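Local coordinates for bifunctional GH43-CE protein (Bacteroides eggerthii, PDB 6MLY) that probably removes xylose or arabinose units from arabinoxylan with a family 43 glycoside hydrolase domain and cleaves ester links with a separate esterase domain, at residues V739-C742 with Q743-F747. Sequence-based numbering, arbitrary orientation.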
ATOM      1  N   VAL A 739     -20.671  13.532 -28.221  1.00 74.67           N
ATOM      2  CA  VAL A 739     -22.004  12.920 -28.147  1.00 73.81           C
ATOM      3  C   VAL A 739     -23.041  14.042 -28.209  1.00 73.83           C
ATOM      4  O   VAL A 739     -23.177  14.813 -27.261  1.00 74.22           O
ATOM      5  CB  VAL A 739     -22.176  12.047 -26.888  1.00 72.81           C
ATOM      6  CG1 VAL A 739     -23.545  11.374 -26.840  1.00 72.31           C
ATOM      7  CG2 VAL A 739     -21.072  11.002 -26.773  1.00 72.89           C
ATOM      8  N   PRO A 740     -23.777  14.200 -29.332  1.00 73.54           N
ATOM      9  CA  PRO A 740     -24.807  15.234 -29.431  1.00 73.46           C
ATOM     10  C   PRO A 740     -25.971  15.121 -28.431  1.00 72.54           C
ATOM     11  O   PRO A 740     -26.385  14.020 -28.072  1.00 71.66           O
ATOM     12  CB  PRO A 740     -25.352  15.082 -30.862  1.00 74.16           C
ATOM     13  CG  PRO A 740     -24.936  13.691 -31.290  1.00 73.93           C
ATOM     14  CD  PRO A 740     -23.622  13.447 -30.583  1.00 73.99           C
ATOM     15  N   ASN A 741     -26.426  16.297 -27.980  1.00 72.98           N
ATOM     16  CA  ASN A 741     -27.747  16.613 -27.388  1.00 72.82           C
ATOM     17  C   ASN A 741     -28.791  15.517 -27.653  1.00 72.16           C
ATOM     18  O   ASN A 741     -29.362  14.963 -26.707  1.00 71.46           O
ATOM     19  CB  ASN A 741     -28.268  17.939 -27.963  1.00 73.76           C
ATOM     20  CG  ASN A 741     -29.112  18.741 -26.996  1.00 73.71           C
ATOM     21  OD1 ASN A 741     -28.683  19.054 -25.887  1.00 73.59           O
ATOM     22  ND2 ASN A 741     -30.305  19.111 -27.424  1.00 73.46           N
ATOM     23  N   CYS A 742     -29.044  15.242 -28.942  1.00 73.82           N
ATOM     24  CA  CYS A 742     -30.200  14.459 -29.418  1.00 73.38           C
ATOM     25  C   CYS A 742     -30.247  13.069 -28.766  1.00 71.86           C
ATOM     26  O   CYS A 742     -31.326  12.576 -28.453  1.00 71.97           O
ATOM     27  CB  CYS A 742     -30.250  14.374 -30.947  1.00 75.96           C
ATOM     28  SG  CYS A 742     -28.792  13.675 -31.778  1.00 78.18           S
ATOM     29  N   GLN A 743     -29.082  12.455 -28.543  1.00 70.32           N
ATOM     30  CA  GLN A 743     -28.978  11.092 -27.984  1.00 68.95           C
ATOM     31  C   GLN A 743     -29.718  10.989 -26.643  1.00 68.00           C
ATOM     32  O   GLN A 743     -30.549  10.097 -26.452  1.00 67.00           O
ATOM     33  CB  GLN A 743     -27.507  10.707 -27.822  1.00 68.76           C
ATOM     34  CG  GLN A 743     -26.818  10.438 -29.147  1.00 69.19           C
ATOM     35  CD  GLN A 743     -27.357   9.200 -29.817  1.00 69.43           C
ATOM     36  OE1 GLN A 743     -27.692   8.212 -29.163  1.00 69.01           O
ATOM     37  NE2 GLN A 743     -27.445   9.248 -31.136  1.00 70.07           N
ATOM     38  N   SER A 744     -29.397  11.900 -25.719  1.00 67.65           N
ATOM     39  CA  SER A 744     -30.048  11.953 -24.413  1.00 66.96           C
ATOM     40  C   SER A 744     -31.564  12.153 -24.569  1.00 66.80           C
ATOM     41  O   SER A 744     -32.335  11.497 -23.866  1.00 66.06           O
ATOM     42  CB  SER A 744     -29.431  13.014 -23.531  1.00 67.20           C
ATOM     43  OG  SER A 744     -28.361  12.474 -22.766  1.00 66.97           O
ATOM     44  N   ILE A 745     -31.979  13.025 -25.501  1.00 67.21           N
ATOM     45  CA  ILE A 745     -33.404  13.400 -25.679  1.00 67.19           C
ATOM     46  C   ILE A 745     -34.195  12.219 -26.263  1.00 66.84           C
ATOM     47  O   ILE A 745     -35.283  11.914 -25.778  1.00 66.63           O
ATOM     48  CB  ILE A 745     -33.557  14.685 -26.519  1.00 67.94           C
ATOM     49  CG1 ILE A 745     -32.833  15.868 -25.867  1.00 68.51           C
ATOM     50  CG2 ILE A 745     -35.027  14.993 -26.752  1.00 68.07           C
ATOM     51  CD1 ILE A 745     -32.664  17.071 -26.760  1.00 69.37           C
ATOM     52  N   PHE A 746     -33.643  11.561 -27.291  1.00 67.15           N
ATOM     53  CA  PHE A 746     -34.177  10.288 -27.790  1.00 67.50           C
ATOM     54  C   PHE A 746     -34.499   9.358 -26.612  1.00 66.72           C
ATOM     55  O   PHE A 746     -35.565   8.758 -26.565  1.00 67.51           O
ATOM     56  CB  PHE A 746     -33.181   9.556 -28.699  1.00 68.45           C
ATOM     57  CG  PHE A 746     -32.828  10.214 -30.012  1.00 69.77           C
ATOM     58  CD1 PHE A 746     -33.615  11.216 -30.564  1.00 70.30           C
ATOM     59  CD2 PHE A 746     -31.709   9.793 -30.721  1.00 70.78           C
ATOM     60  CE1 PHE A 746     -33.276  11.799 -31.774  1.00 71.23           C
ATOM     61  CE2 PHE A 746     -31.377  10.377 -31.935  1.00 71.79           C
ATOM     62  CZ  PHE A 746     -32.162  11.378 -32.461  1.00 71.99           C
ATOM     63  N   PHE A 747     -33.555   9.244 -25.673  1.00 66.15           N
ATOM     64  CA  PHE A 747     -33.643   8.313 -24.556  1.00 65.59           C
ATOM     65  C   PHE A 747     -34.706   8.787 -23.555  1.00 65.37           C
ATOM     66  O   PHE A 747     -35.565   8.012 -23.154  1.00 65.26           O
ATOM     67  CB  PHE A 747     -32.258   8.130 -23.919  1.00 65.39           C
ATOM     68  CG  PHE A 747     -32.176   7.108 -22.812  1.00 65.02           C
ATOM     69  CD1 PHE A 747     -32.766   5.860 -22.943  1.00 65.04           C
ATOM     70  CD2 PHE A 747     -31.485   7.384 -21.643  1.00 64.71           C
ATOM     71  CE1 PHE A 747     -32.678   4.921 -21.925  1.00 64.79           C
ATOM     72  CE2 PHE A 747     -31.389   6.441 -20.629  1.00 64.49           C
ATOM     73  CZ  PHE A 747     -31.990   5.211 -20.770  1.00 64.53           C
TER
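Near the N-terminal end of helix 741-752, Cys-742, joined by a disulfide to Cys-687, meets Phe-746 one turn on. CB of Cys-742 lies over the face of the Phe-746 ring, 4.2 Å from its centroid, a CH-pi contact. With chi1 at 57°, SG of Cys-742 lies between its own backbone N and carbonyl carbon, and from there it reaches the same ring obliquely, 4.7 Å from the centroid. Phe-746 N donates to Cys-742 O at 2.8 Å. Replacing Phe-746 with an alanine would probably leave the cysteine CB and sulfur without their aromatic neighbour, and Arg-683 without its cation-pi partner. In the alpha/beta-hydrolase fold of the esterase domain, this helix forms the crossover between parallel strands 727-733 and 757-763. Gln-743 N donates to Pro-740 O at 3.2 Å. A weak bond, 3.5 Å long, runs from Ile-745 N to Asn-741 O. The Gln-743 side chain bends at chi2 (-67°), and its CG passes 4.1 Å from CG1 of Val-739, the two side chains crossing at about a right angle. Beyond the bend, OE1 of Gln-743 accepts from the backbone N of Ile-679 and Asp-680. Val-739 also touches His-768, which with Ser-628 and Asp-736 has the geometry of a probable esterase catalytic triad.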